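Local coordinates for hypothetical protein RBSTP0775 (Geobacillus stearothermophilus, PDB 1RZ3) that is of unknown function but probably acts as an ATP-dependent kinase related to uridine kinase and phosphoribulokinase, at residues 26-31 / 134-139; 56-61 / 92-97; 99-104 / 121-126; 144-149 / 192-197. All blocks are in the same frame, centred on the assembly; numbering follows the deposited sequence.

How the interactions relate
Interactions 1, 2 and 4 meet the same parallel sheet, and interaction 3 lies out to one side. Interaction 1 is central: Gly-26 N lies 2.8 Å from Phe-146 O of interaction 4, a probable hydrogen bond that joins neighbouring strands 23-29 and 146-150. Towards interaction 2, its Leu-135 CD2 packs 3.6 Å from Met-58 CG. The apolar core then continues from interaction 2 into interaction 3, where Leu-93 CD1 comes within 3.5 Å of Leu-103 CD1. The calcium ion of interaction 3 is about 13 Å from the side chain of Phe-56, while the likely P-loop begins in interaction 1, whose centre is about 22 Å from that of interaction 3.

Interaction 1. Residues 26-31 / 134-139; sequences GIDGLS and FLQRKE
The type I beta turn from Phe-134 to Arg-137 sits against the C-terminal end of strand 23-29, Asp-28 and Leu-135 facing each other with their CA atoms 5.5 Å apart. Asp-28 carries the contact. Its CG is anti to the backbone N (chi1 -171°), and OD1 accepts a hydrogen bond from Leu-135 N at 3.0 Å, the donor standing above the carboxylate plane, 59° out of it. A water shares this oxygen: water 1 donates to Asp-28 OD1 over 2.7 Å and accepts from Phe-134 N over 2.8 Å, so two successive amides of the turn are tied to one carboxylate oxygen. Tyr-183 OH bonds the other oxygen, OD2. Leu-135 slides past Asp-28 in the opposite direction and brings CD1 to 3.2 Å from Ile-27 O, burying its branch against the strand. Gly-29 follows directly, where a sequence consistent with a Walker A motif begins; the contact thus lies at the strand end that leads into the probable P-loop of this P-loop NTPase-type fold.

Interaction 2. Residues 56-61 / 92-97; sequences FHMDDH and QLFRQL
The Phe-56 ring has Leu-93 CD1 over one face, 3.9 Å above the plane and displaced toward the rim, a CH-pi contact 15° off the ring normal measured from the centroid. Leu-97 CD2 approaches the same ring obliquely, 4.3 Å from Phe-56 CE2. On the Phe-94 ring, one face carries CD2 of its own neighbour Leu-93, while Met-58 comes in obliquely, its CE 4.0 Å from Phe-94 CZ. Met-58, present as selenomethionine, is bent at chi2 and chi3 and meets Phe-94 tip to tip, with SE 5.3 Å from the ring centroid, a Met-aromatic contact. Leu-93 serves both partners: its CG is anti to the backbone N (chi1 177°), and CD1 goes to Phe-56 while CD2 reaches Met-58 SE at 4.2 Å. Trp-140 stacks on Phe-94, and Ile-130 of the adjacent strand touches Met-58, Phe-94 and Leu-97. This apolar contact packs helix 86-94 and the turn after it against 3-10 segment 58-60 and edge strand 53-57 of the 2-3-1-4-5 parallel sheet of a P-loop NTPase-type fold.

Interaction 3. Residues 99-104 / 121-126; sequences ASHQLT and YLSDSD. With CA (calcium ion), chain C.
Gln-102 and Tyr-121 form an antiparallel, non-hydrogen-bonded pair at the open end of the beta-hairpin made by strands 102-109 and 114-121. Just beyond it, His-101 O accepts two amides, Leu-122 N and Ser-123 N, each at 2.9 Å; the second bond is nearly straight at 172°, the first more bent at 144°. Leu-122 O is likewise doubly used, by Ser-125 N at 2.8 Å and by Ser-125 OG at 2.6 Å, which closes the turn that follows. Arg-22 NH2 bonds both Ser-100 O and Ser-123 O, linking the two segments from outside. Gln-102 lies alongside Tyr-121, pointing the same way with amide and ring planes 67° apart, and water 2 joins their ends, accepting from Gln-102 NE2 at 3.2 Å and sitting 2.8 Å from Tyr-121 OH. An alanine at Gln-102 would probably leave this water without its amide donor and Tyr-121 CE1 without the amide group beside it. Leu-122 CD1 packs on Leu-103 CD1. Ser-123 OG sits over one face of the His-101 ring, offset toward its rim. Asp-124 OD1 binds the calcium ion at 2.3 Å, with water 3, water 4 and one atom from elsewhere as further ligands.

Interaction 4. Residues 144-149 / 192-197; sequences FDFVVY and RADVVF
Asp-194 lies against Phe-146 and Val-147 where strand 195-197 joins strand 146-149, the two running parallel in sense with axes 30° apart. Its CB touches Phe-146 CD1 at 3.7 Å and comes 3.4 Å from Val-147 O. CG, anti to the carbonyl carbon (chi1 -64°), stands 3.7 Å from Val-147 N. At the tip, OD2 accepts from Val-147 N at 2.7 Å through its anti lone pair and lies 3.3 Å from Phe-146 CA, the carboxylate plane turned only 12° from that of the Phe-146 ring. The Phe-146 ring also reaches Val-195, CZ meeting CG2 at 3.7 Å. An alanine at Phe-146 would probably open a gap beside Asp-194 CB and Val-195 CG2. Regular parallel bonding follows: Tyr-149 N to Val-195 O at 2.9 Å and Phe-197 N to Tyr-149 O at 2.8 Å. Val-147 O takes both Asp-194 N and Val-195 N. The side-chain carboxylate thus acts as an acceptor ahead of the backbone ladder, extending the pairing of this edge strand by one bond.

Interaction 1. Residues 26-31 / 134-139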
loop_
_atom_site.group_PDB
_atom_site.type_symbol
_atom_site.label_atom_id
_atom_site.label_comp_id
_atom_site.label_asym_id
_atom_site.label_seq_id
_atom_site.Cartn_x
_atom_site.Cartn_y
_atom_site.Cartn_z
ATOM N N GLY A 26 -0.791 -1.725 -7.091
ATOM C CA GLY A 26 -0.173 -1.258 -5.871
ATOM C C GLY A 26 0.356 0.148 -6.058
ATOM O O GLY A 26 0.889 0.485 -7.117
ATOM N N ILE A 27 0.171 0.981 -5.042
ATOM C CA ILE A 27 0.679 2.341 -5.068
ATOM C C ILE A 27 1.663 2.387 -3.903
ATOM O O ILE A 27 1.275 2.497 -2.743
ATOM C CB ILE A 27 -0.437 3.384 -4.870
ATOM C CG1 ILE A 27 -1.444 3.291 -6.023
ATOM C CG2 ILE A 27 0.165 4.783 -4.825
ATOM C CD1 ILE A 27 -2.538 4.346 -5.977
ATOM N N ASP A 28 2.941 2.262 -4.241
ATOM C CA ASP A 28 4.025 2.243 -3.270
ATOM C C ASP A 28 4.655 3.628 -3.162
ATOM O O ASP A 28 4.854 4.315 -4.158
ATOM C CB ASP A 28 5.050 1.198 -3.722
ATOM C CG ASP A 28 6.123 0.912 -2.687
ATOM O OD1 ASP A 28 5.868 1.048 -1.471
ATOM O OD2 ASP A 28 7.229 0.516 -3.105
ATOM N N GLY A 29 4.955 4.045 -1.945
ATOM C CA GLY A 29 5.562 5.349 -1.766
ATOM C C GLY A 29 5.858 5.572 -0.304
ATOM O O GLY A 29 5.239 4.945 0.554
ATOM N N LEU A 30 6.796 6.469 -0.020
ATOM C CA LEU A 30 7.178 6.755 1.355
ATOM C C LEU A 30 6.112 7.569 2.082
ATOM O O LEU A 30 5.152 8.041 1.473
ATOM C CB LEU A 30 8.525 7.488 1.373
ATOM C CG LEU A 30 9.640 6.811 0.566
ATOM C CD1 LEU A 30 10.953 7.551 0.773
ATOM C CD2 LEU A 30 9.778 5.355 0.990
ATOM N N SER A 31 6.286 7.726 3.390
ATOM C CA SER A 31 5.340 8.477 4.207
ATOM C C SER A 31 5.134 9.898 3.690
ATOM O O SER A 31 6.091 10.584 3.337
ATOM C CB SER A 31 5.827 8.526 5.657
ATOM O OG SER A 31 4.929 9.266 6.465
ATOM N N PHE A 134 6.355 0.589 1.833
ATOM C CA PHE A 134 7.040 -0.696 1.776
ATOM C C PHE A 134 6.179 -1.801 1.159
ATOM O O PHE A 134 6.200 -2.931 1.638
ATOM C CB PHE A 134 7.467 -1.140 3.187
ATOM C CG PHE A 134 8.085 -0.046 4.024
ATOM C CD1 PHE A 134 9.112 0.748 3.519
ATOM C CD2 PHE A 134 7.657 0.168 5.336
ATOM C CE1 PHE A 134 9.709 1.740 4.307
ATOM C CE2 PHE A 134 8.248 1.158 6.139
ATOM C CZ PHE A 134 9.277 1.945 5.619
ATOM N N LEU A 135 5.432 -1.485 0.104
ATOM C CA LEU A 135 4.570 -2.479 -0.533
ATOM C C LEU A 135 5.320 -3.571 -1.280
ATOM O O LEU A 135 4.813 -4.680 -1.440
ATOM C CB LEU A 135 3.623 -1.816 -1.535
ATOM C CG LEU A 135 2.469 -0.943 -1.049
ATOM C CD1 LEU A 135 1.574 -0.630 -2.256
ATOM C CD2 LEU A 135 1.666 -1.672 0.027
ATOM N N GLN A 136 6.521 -3.252 -1.754
ATOM C CA GLN A 136 7.290 -4.211 -2.525
ATOM C C GLN A 136 8.241 -5.104 -1.748
ATOM O O GLN A 136 9.243 -5.574 -2.286
ATOM C CB GLN A 136 8.020 -3.480 -3.653
ATOM C CG GLN A 136 7.038 -2.831 -4.622
ATOM C CD GLN A 136 7.718 -2.096 -5.747
ATOM O OE1 GLN A 136 8.148 -0.945 -5.598
ATOM N NE2 GLN A 136 7.835 -2.759 -6.882
ATOM N N ARG A 137 7.935 -5.350 -0.478
ATOM C CA ARG A 137 8.780 -6.252 0.281
ATOM C C ARG A 137 8.558 -7.628 -0.367
ATOM O O ARG A 137 7.476 -7.911 -0.891
ATOM C CB ARG A 137 8.414 -6.238 1.772
ATOM C CG ARG A 137 6.954 -6.410 2.108
ATOM C CD ARG A 137 6.756 -6.416 3.632
ATOM N NE ARG A 137 6.592 -5.091 4.233
ATOM C CZ ARG A 137 7.341 -4.615 5.227
ATOM N NH1 ARG A 137 8.328 -5.345 5.736
ATOM N NH2 ARG A 137 7.077 -3.426 5.748
ATOM N N LYS A 138 9.592 -8.461 -0.352
ATOM C CA LYS A 138 9.557 -9.776 -0.993
ATOM C C LYS A 138 8.327 -10.648 -0.771
ATOM O O LYS A 138 7.898 -11.361 -1.677
ATOM C CB LYS A 138 10.807 -10.570 -0.610
ATOM C CG LYS A 138 10.941 -10.837 0.875
ATOM C CD LYS A 138 12.219 -11.620 1.178
ATOM C CE LYS A 138 12.372 -11.886 2.674
ATOM N NZ LYS A 138 12.401 -10.627 3.479
ATOM N N GLU A 139 7.764 -10.596 0.429
ATOM C CA GLU A 139 6.601 -11.405 0.761
ATOM C C GLU A 139 5.323 -11.031 0.009
ATOM O O GLU A 139 4.509 -11.907 -0.317
ATOM C CB GLU A 139 6.324 -11.322 2.269
ATOM C CG GLU A 139 7.419 -11.875 3.185
ATOM C CD GLU A 139 8.660 -10.991 3.290
ATOM O OE1 GLU A 139 8.588 -9.778 2.995
ATOM O OE2 GLU A 139 9.718 -11.517 3.698
HETATM O O HOH W 1 7.191 2.703 0.222
#

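Interaction 2. Residues 56-61 / 92-97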
loop_
_atom_site.group_PDB
_atom_site.type_symbol
_atom_site.label_atom_id
_atom_site.label_comp_id
_atom_site.label_asym_id
_atom_site.label_seq_id
_atom_site.Cartn_x
_atom_site.Cartn_y
_atom_site.Cartn_z
ATOM N N PHE A 56 -7.643 -0.730 -0.586
ATOM C CA PHE A 56 -7.105 -1.062 0.735
ATOM C C PHE A 56 -6.027 -0.032 1.047
ATOM O O PHE A 56 -5.305 0.405 0.148
ATOM C CB PHE A 56 -6.477 -2.462 0.741
ATOM C CG PHE A 56 -7.478 -3.579 0.738
ATOM C CD1 PHE A 56 -8.061 -4.009 1.924
ATOM C CD2 PHE A 56 -7.850 -4.191 -0.454
ATOM C CE1 PHE A 56 -9.006 -5.041 1.924
ATOM C CE2 PHE A 56 -8.790 -5.221 -0.466
ATOM C CZ PHE A 56 -9.368 -5.646 0.724
ATOM N N HIS A 57 -5.924 0.356 2.316
ATOM C CA HIS A 57 -4.936 1.337 2.755
ATOM C C HIS A 57 -4.122 0.639 3.840
ATOM O O HIS A 57 -4.640 0.358 4.918
ATOM C CB HIS A 57 -5.648 2.565 3.332
ATOM C CG HIS A 57 -6.562 3.247 2.360
ATOM N ND1 HIS A 57 -6.111 4.148 1.420
ATOM C CD2 HIS A 57 -7.900 3.148 2.175
ATOM C CE1 HIS A 57 -7.132 4.576 0.697
ATOM N NE2 HIS A 57 -8.228 3.985 1.136
HETATM N N MSE A 58 -2.849 0.368 3.567
HETATM C CA MSE A 58 -2.030 -0.363 4.531
HETATM C C MSE A 58 -1.884 0.240 5.919
HETATM O O MSE A 58 -1.633 -0.492 6.876
HETATM C CB MSE A 58 -0.649 -0.662 3.948
HETATM C CG MSE A 58 -0.687 -1.550 2.704
HETATM SE SE MSE A 58 -1.805 -3.125 2.869
HETATM C CE MSE A 58 -0.805 -4.052 4.241
ATOM N N ASP A 59 -2.036 1.555 6.051
ATOM C CA ASP A 59 -1.933 2.162 7.380
ATOM C C ASP A 59 -3.097 1.716 8.266
ATOM O O ASP A 59 -3.048 1.876 9.485
ATOM C CB ASP A 59 -1.907 3.688 7.295
ATOM C CG ASP A 59 -0.612 4.214 6.709
ATOM O OD1 ASP A 59 0.460 3.663 7.047
ATOM O OD2 ASP A 59 -0.662 5.182 5.920
ATOM N N ASP A 60 -4.144 1.168 7.652
ATOM C CA ASP A 60 -5.297 0.672 8.407
ATOM C C ASP A 60 -4.943 -0.658 9.065
ATOM O O ASP A 60 -5.589 -1.078 10.028
ATOM C CB ASP A 60 -6.501 0.373 7.493
ATOM C CG ASP A 60 -7.177 1.619 6.951
ATOM O OD1 ASP A 60 -7.159 2.662 7.629
ATOM O OD2 ASP A 60 -7.756 1.535 5.844
ATOM N N HIS A 61 -3.914 -1.324 8.552
ATOM C CA HIS A 61 -3.595 -2.651 9.060
ATOM C C HIS A 61 -2.301 -2.848 9.831
ATOM O O HIS A 61 -1.634 -3.876 9.692
ATOM C CB HIS A 61 -3.670 -3.632 7.891
ATOM C CG HIS A 61 -4.916 -3.482 7.075
ATOM N ND1 HIS A 61 -6.171 -3.738 7.585
ATOM C CD2 HIS A 61 -5.108 -3.035 5.812
ATOM C CE1 HIS A 61 -7.082 -3.452 6.672
ATOM N NE2 HIS A 61 -6.464 -3.023 5.587
ATOM N N GLN A 92 -3.626 -13.676 5.197
ATOM C CA GLN A 92 -5.011 -13.220 5.243
ATOM C C GLN A 92 -5.449 -12.140 4.268
ATOM O O GLN A 92 -6.650 -11.898 4.115
ATOM C CB GLN A 92 -5.349 -12.785 6.670
ATOM C CG GLN A 92 -5.130 -13.883 7.706
ATOM C CD GLN A 92 -5.793 -15.189 7.319
ATOM O OE1 GLN A 92 -6.914 -15.200 6.807
ATOM N NE2 GLN A 92 -5.107 -16.303 7.568
ATOM N N LEU A 93 -4.499 -11.480 3.616
ATOM C CA LEU A 93 -4.857 -10.440 2.664
ATOM C C LEU A 93 -4.312 -10.682 1.257
ATOM O O LEU A 93 -5.063 -10.990 0.331
ATOM C CB LEU A 93 -4.384 -9.066 3.168
ATOM C CG LEU A 93 -4.622 -7.855 2.253
ATOM C CD1 LEU A 93 -6.100 -7.701 1.966
ATOM C CD2 LEU A 93 -4.083 -6.596 2.926
ATOM N N PHE A 94 -3.001 -10.556 1.101
ATOM C CA PHE A 94 -2.385 -10.701 -0.210
ATOM C C PHE A 94 -2.661 -11.995 -0.967
ATOM O O PHE A 94 -3.014 -11.945 -2.145
ATOM C CB PHE A 94 -0.881 -10.431 -0.093
ATOM C CG PHE A 94 -0.571 -9.002 0.270
ATOM C CD1 PHE A 94 -0.675 -7.990 -0.683
ATOM C CD2 PHE A 94 -0.253 -8.657 1.578
ATOM C CE1 PHE A 94 -0.470 -6.655 -0.333
ATOM C CE2 PHE A 94 -0.047 -7.327 1.940
ATOM C CZ PHE A 94 -0.156 -6.324 0.980
ATOM N N ARG A 95 -2.525 -13.142 -0.306
ATOM C CA ARG A 95 -2.779 -14.426 -0.973
ATOM C C ARG A 95 -4.247 -14.589 -1.359
ATOM O O ARG A 95 -4.582 -15.389 -2.233
ATOM C CB ARG A 95 -2.394 -15.601 -0.064
ATOM C CG ARG A 95 -0.909 -15.820 0.132
ATOM C CD ARG A 95 -0.655 -17.081 0.959
ATOM N NE ARG A 95 0.769 -17.311 1.191
ATOM C CZ ARG A 95 1.260 -18.324 1.902
ATOM N NH1 ARG A 95 0.441 -19.211 2.453
ATOM N NH2 ARG A 95 2.571 -18.446 2.067
ATOM N N GLN A 96 -5.116 -13.830 -0.701
ATOM C CA GLN A 96 -6.559 -13.912 -0.935
ATOM C C GLN A 96 -7.129 -12.948 -1.978
ATOM O O GLN A 96 -8.287 -13.078 -2.377
ATOM C CB GLN A 96 -7.296 -13.667 0.385
ATOM C CG GLN A 96 -6.813 -14.521 1.540
ATOM C CD GLN A 96 -7.044 -15.992 1.298
ATOM O OE1 GLN A 96 -8.174 -16.421 1.060
ATOM N NE2 GLN A 96 -5.976 -16.780 1.353
ATOM N N LEU A 97 -6.330 -11.983 -2.419
ATOM C CA LEU A 97 -6.817 -10.987 -3.375
ATOM C C LEU A 97 -7.399 -11.517 -4.682
ATOM O O LEU A 97 -8.384 -10.980 -5.191
ATOM C CB LEU A 97 -5.709 -9.981 -3.690
ATOM C CG LEU A 97 -5.187 -9.179 -2.493
ATOM C CD1 LEU A 97 -4.083 -8.246 -2.955
ATOM C CD2 LEU A 97 -6.317 -8.395 -1.852
#

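Interaction 3. Residues 99-104 / 121-126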
loop_
_atom_site.group_PDB
_atom_site.type_symbol
_atom_site.label_atom_id
_atom_site.label_comp_id
_atom_site.label_asym_id
_atom_site.label_seq_id
_atom_site.Cartn_x
_atom_site.Cartn_y
_atom_site.Cartn_z
ATOM N N ALA A 99 -8.883 -14.624 -5.436
ATOM C CA ALA A 99 -10.103 -15.425 -5.455
ATOM C C ALA A 99 -11.110 -15.293 -4.321
ATOM O O ALA A 99 -12.249 -15.727 -4.475
ATOM C CB ALA A 99 -9.731 -16.898 -5.628
ATOM N N SER A 100 -10.722 -14.714 -3.189
ATOM C CA SER A 100 -11.659 -14.595 -2.075
ATOM C C SER A 100 -12.849 -13.691 -2.370
ATOM O O SER A 100 -12.724 -12.678 -3.058
ATOM C CB SER A 100 -10.943 -14.103 -0.815
ATOM O OG SER A 100 -10.096 -15.117 -0.293
ATOM N N HIS A 101 -14.009 -14.062 -1.836
ATOM C CA HIS A 101 -15.223 -13.281 -2.045
ATOM C C HIS A 101 -15.223 -12.042 -1.149
ATOM O O HIS A 101 -15.622 -10.951 -1.559
ATOM C CB HIS A 101 -16.451 -14.135 -1.724
ATOM C CG HIS A 101 -17.751 -13.442 -1.983
ATOM N ND1 HIS A 101 -18.239 -13.224 -3.255
ATOM C CD2 HIS A 101 -18.668 -12.921 -1.134
ATOM C CE1 HIS A 101 -19.403 -12.604 -3.175
ATOM N NE2 HIS A 101 -19.686 -12.408 -1.901
ATOM N N GLN A 102 -14.760 -12.216 0.079
ATOM C CA GLN A 102 -14.734 -11.118 1.032
ATOM C C GLN A 102 -13.635 -11.364 2.047
ATOM O O GLN A 102 -13.155 -12.488 2.189
ATOM C CB GLN A 102 -16.080 -11.036 1.751
ATOM C CG GLN A 102 -16.401 -12.295 2.552
ATOM C CD GLN A 102 -17.845 -12.363 2.996
ATOM O OE1 GLN A 102 -18.746 -12.582 2.186
ATOM N NE2 GLN A 102 -18.076 -12.172 4.288
ATOM N N LEU A 103 -13.245 -10.308 2.750
ATOM C CA LEU A 103 -12.210 -10.407 3.768
ATOM C C LEU A 103 -12.639 -9.647 5.010
ATOM O O LEU A 103 -13.170 -8.539 4.917
ATOM C CB LEU A 103 -10.895 -9.804 3.265
ATOM C CG LEU A 103 -10.262 -10.399 2.008
ATOM C CD1 LEU A 103 -9.020 -9.608 1.651
ATOM C CD2 LEU A 103 -9.919 -11.860 2.246
ATOM N N THR A 104 -12.412 -10.253 6.170
ATOM C CA THR A 104 -12.723 -9.616 7.440
ATOM C C THR A 104 -11.359 -9.402 8.087
ATOM O O THR A 104 -10.640 -10.354 8.388
ATOM C CB THR A 104 -13.608 -10.509 8.315
ATOM O OG1 THR A 104 -14.875 -10.691 7.667
ATOM C CG2 THR A 104 -13.834 -9.865 9.675
ATOM N N TYR A 121 -15.717 -6.431 0.820
ATOM C CA TYR A 121 -16.142 -7.371 -0.212
ATOM C C TYR A 121 -15.358 -7.173 -1.500
ATOM O O TYR A 121 -15.284 -6.061 -2.028
ATOM C CB TYR A 121 -17.639 -7.203 -0.479
ATOM C CG TYR A 121 -18.488 -7.694 0.666
ATOM C CD1 TYR A 121 -18.896 -9.027 0.732
ATOM C CD2 TYR A 121 -18.835 -6.840 1.714
ATOM C CE1 TYR A 121 -19.629 -9.502 1.816
ATOM C CE2 TYR A 121 -19.566 -7.303 2.804
ATOM C CZ TYR A 121 -19.959 -8.638 2.848
ATOM O OH TYR A 121 -20.678 -9.107 3.926
ATOM N N LEU A 122 -14.765 -8.259 -1.991
ATOM C CA LEU A 122 -13.994 -8.237 -3.226
ATOM C C LEU A 122 -14.903 -8.641 -4.377
ATOM O O LEU A 122 -14.816 -8.096 -5.478
ATOM C CB LEU A 122 -12.818 -9.213 -3.125
ATOM C CG LEU A 122 -11.846 -8.915 -1.979
ATOM C CD1 LEU A 122 -10.658 -9.869 -2.044
ATOM C CD2 LEU A 122 -11.375 -7.474 -2.084
ATOM N N SER A 123 -15.769 -9.611 -4.092
ATOM C CA SER A 123 -16.747 -10.145 -5.035
ATOM C C SER A 123 -16.436 -9.952 -6.515
ATOM O O SER A 123 -15.514 -10.575 -7.036
ATOM C CB SER A 123 -18.129 -9.572 -4.717
ATOM O OG SER A 123 -18.451 -9.774 -3.351
ATOM N N ASP A 124 -17.192 -9.095 -7.200
ATOM C CA ASP A 124 -16.954 -8.907 -8.627
ATOM C C ASP A 124 -16.106 -7.692 -8.998
ATOM O O ASP A 124 -16.288 -7.095 -10.063
ATOM C CB ASP A 124 -18.292 -8.887 -9.392
ATOM C CG ASP A 124 -19.107 -7.638 -9.123
ATOM O OD1 ASP A 124 -19.005 -7.086 -8.011
ATOM O OD2 ASP A 124 -19.865 -7.218 -10.021
ATOM N N SER A 125 -15.165 -7.332 -8.131
ATOM C CA SER A 125 -14.286 -6.195 -8.415
ATOM C C SER A 125 -13.487 -6.488 -9.684
ATOM O O SER A 125 -13.092 -7.629 -9.925
ATOM C CB SER A 125 -13.286 -5.972 -7.271
ATOM O OG SER A 125 -13.927 -5.687 -6.043
ATOM N N ASP A 126 -13.250 -5.463 -10.496
ATOM C CA ASP A 126 -12.444 -5.634 -11.701
ATOM C C ASP A 126 -10.982 -5.446 -11.301
ATOM O O ASP A 126 -10.079 -6.097 -11.842
ATOM C CB ASP A 126 -12.806 -4.590 -12.754
ATOM C CG ASP A 126 -14.225 -4.736 -13.251
ATOM O OD1 ASP A 126 -14.576 -5.834 -13.731
ATOM O OD2 ASP A 126 -14.986 -3.751 -13.162
HETATM CA CA CA C . -19.937 -5.256 -6.929
HETATM O O HOH W 2 -21.283 -11.810 4.282
HETATM O O HOH W 3 -18.955 -4.379 -9.117
HETATM O O HOH W 4 -22.292 -5.183 -6.564
#

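Interaction 4. Residues 144-149 / 192-197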
loop_
_atom_site.group_PDB
_atom_site.type_symbol
_atom_site.label_atom_id
_atom_site.label_comp_id
_atom_site.label_asym_id
_atom_site.label_seq_id
_atom_site.Cartn_x
_atom_site.Cartn_y
_atom_site.Cartn_z
ATOM N N PHE A 144 1.052 -8.635 -6.733
ATOM C CA PHE A 144 0.716 -7.398 -7.444
ATOM C C PHE A 144 0.924 -7.600 -8.940
ATOM O O PHE A 144 1.945 -8.149 -9.358
ATOM C CB PHE A 144 1.619 -6.240 -6.995
ATOM C CG PHE A 144 1.308 -5.713 -5.628
ATOM C CD1 PHE A 144 0.218 -4.874 -5.426
ATOM C CD2 PHE A 144 2.107 -6.051 -4.542
ATOM C CE1 PHE A 144 -0.072 -4.375 -4.153
ATOM C CE2 PHE A 144 1.825 -5.558 -3.266
ATOM C CZ PHE A 144 0.732 -4.718 -3.074
ATOM N N ASP A 145 -0.035 -7.156 -9.744
ATOM C CA ASP A 145 0.083 -7.263 -11.195
ATOM C C ASP A 145 0.739 -6.008 -11.737
ATOM O O ASP A 145 1.368 -6.024 -12.790
ATOM C CB ASP A 145 -1.292 -7.398 -11.850
ATOM C CG ASP A 145 -1.948 -8.715 -11.546
ATOM O OD1 ASP A 145 -1.378 -9.755 -11.938
ATOM O OD2 ASP A 145 -3.023 -8.709 -10.911
ATOM N N PHE A 146 0.594 -4.916 -10.999
ATOM C CA PHE A 146 1.121 -3.636 -11.444
ATOM C C PHE A 146 1.409 -2.776 -10.225
ATOM O O PHE A 146 0.563 -2.652 -9.339
ATOM C CB PHE A 146 0.062 -2.965 -12.320
ATOM C CG PHE A 146 0.439 -1.594 -12.811
ATOM C CD1 PHE A 146 1.308 -1.438 -13.890
ATOM C CD2 PHE A 146 -0.104 -0.461 -12.220
ATOM C CE1 PHE A 146 1.627 -0.175 -14.371
ATOM C CE2 PHE A 146 0.209 0.811 -12.695
ATOM C CZ PHE A 146 1.077 0.954 -13.776
ATOM N N VAL A 147 2.600 -2.191 -10.177
ATOM C CA VAL A 147 2.963 -1.340 -9.052
ATOM C C VAL A 147 3.483 -0.001 -9.542
ATOM O O VAL A 147 4.333 0.059 -10.438
ATOM C CB VAL A 147 4.057 -1.979 -8.167
ATOM C CG1 VAL A 147 4.477 -0.997 -7.064
ATOM C CG2 VAL A 147 3.540 -3.274 -7.543
ATOM N N VAL A 148 2.947 1.065 -8.961
ATOM C CA VAL A 148 3.377 2.421 -9.279
ATOM C C VAL A 148 4.150 2.887 -8.056
ATOM O O VAL A 148 3.666 2.746 -6.936
ATOM C CB VAL A 148 2.195 3.397 -9.446
ATOM C CG1 VAL A 148 2.720 4.784 -9.823
ATOM C CG2 VAL A 148 1.233 2.891 -10.483
ATOM N N TYR A 149 5.353 3.414 -8.251
ATOM C CA TYR A 149 6.105 3.921 -7.111
ATOM C C TYR A 149 5.999 5.436 -7.193
ATOM O O TYR A 149 6.334 6.031 -8.216
ATOM C CB TYR A 149 7.578 3.510 -7.163
ATOM C CG TYR A 149 8.363 4.040 -5.976
ATOM C CD1 TYR A 149 8.405 3.338 -4.776
ATOM C CD2 TYR A 149 9.021 5.270 -6.044
ATOM C CE1 TYR A 149 9.085 3.846 -3.664
ATOM C CE2 TYR A 149 9.703 5.790 -4.941
ATOM C CZ TYR A 149 9.730 5.072 -3.756
ATOM O OH TYR A 149 10.409 5.570 -2.666
ATOM N N ARG A 192 12.220 -1.715 -9.143
ATOM C CA ARG A 192 11.218 -2.769 -9.245
ATOM C C ARG A 192 9.867 -2.323 -9.783
ATOM O O ARG A 192 9.153 -3.119 -10.396
ATOM C CB ARG A 192 11.008 -3.423 -7.878
ATOM C CG ARG A 192 12.136 -4.334 -7.428
ATOM C CD ARG A 192 11.823 -4.937 -6.070
ATOM N NE ARG A 192 12.909 -5.788 -5.602
ATOM C CZ ARG A 192 13.141 -7.019 -6.043
ATOM N NH1 ARG A 192 12.348 -7.556 -6.964
ATOM N NH2 ARG A 192 14.183 -7.703 -5.577
ATOM N N ALA A 193 9.516 -1.061 -9.556
ATOM C CA ALA A 193 8.223 -0.541 -9.983
ATOM C C ALA A 193 7.946 -0.660 -11.479
ATOM O O ALA A 193 8.848 -0.540 -12.309
ATOM C CB ALA A 193 8.077 0.928 -9.537
ATOM N N ASP A 194 6.685 -0.896 -11.822
ATOM C CA ASP A 194 6.303 -0.990 -13.222
ATOM C C ASP A 194 6.283 0.415 -13.814
ATOM O O ASP A 194 6.642 0.622 -14.975
ATOM C CB ASP A 194 4.942 -1.675 -13.329
ATOM C CG ASP A 194 4.997 -3.102 -12.833
ATOM O OD1 ASP A 194 5.729 -3.900 -13.458
ATOM O OD2 ASP A 194 4.347 -3.422 -11.814
ATOM N N VAL A 195 5.884 1.379 -12.994
ATOM C CA VAL A 195 5.842 2.779 -13.397
ATOM C C VAL A 195 6.265 3.620 -12.197
ATOM O O VAL A 195 5.934 3.299 -11.052
ATOM C CB VAL A 195 4.420 3.224 -13.832
ATOM C CG1 VAL A 195 4.357 4.753 -13.946
ATOM C CG2 VAL A 195 4.065 2.601 -15.177
ATOM N N VAL A 196 7.015 4.682 -12.464
ATOM C CA VAL A 196 7.458 5.584 -11.412
ATOM C C VAL A 196 6.777 6.921 -11.662
ATOM O O VAL A 196 7.007 7.561 -12.689
ATOM C CB VAL A 196 8.985 5.786 -11.427
ATOM C CG1 VAL A 196 9.380 6.841 -10.383
ATOM C CG2 VAL A 196 9.681 4.468 -11.136
ATOM N N PHE A 197 5.918 7.311 -10.728
ATOM C CA PHE A 197 5.178 8.563 -10.803
ATOM C C PHE A 197 6.079 9.581 -10.113
ATOM O O PHE A 197 6.176 9.602 -8.885
ATOM C CB PHE A 197 3.855 8.420 -10.040
ATOM C CG PHE A 197 2.800 9.417 -10.440
ATOM C CD1 PHE A 197 2.130 9.293 -11.653
ATOM C CD2 PHE A 197 2.455 10.466 -9.589
ATOM C CE1 PHE A 197 1.127 10.198 -12.014
ATOM C CE2 PHE A 197 1.454 11.378 -9.940
ATOM C CZ PHE A 197 0.789 11.241 -11.156
#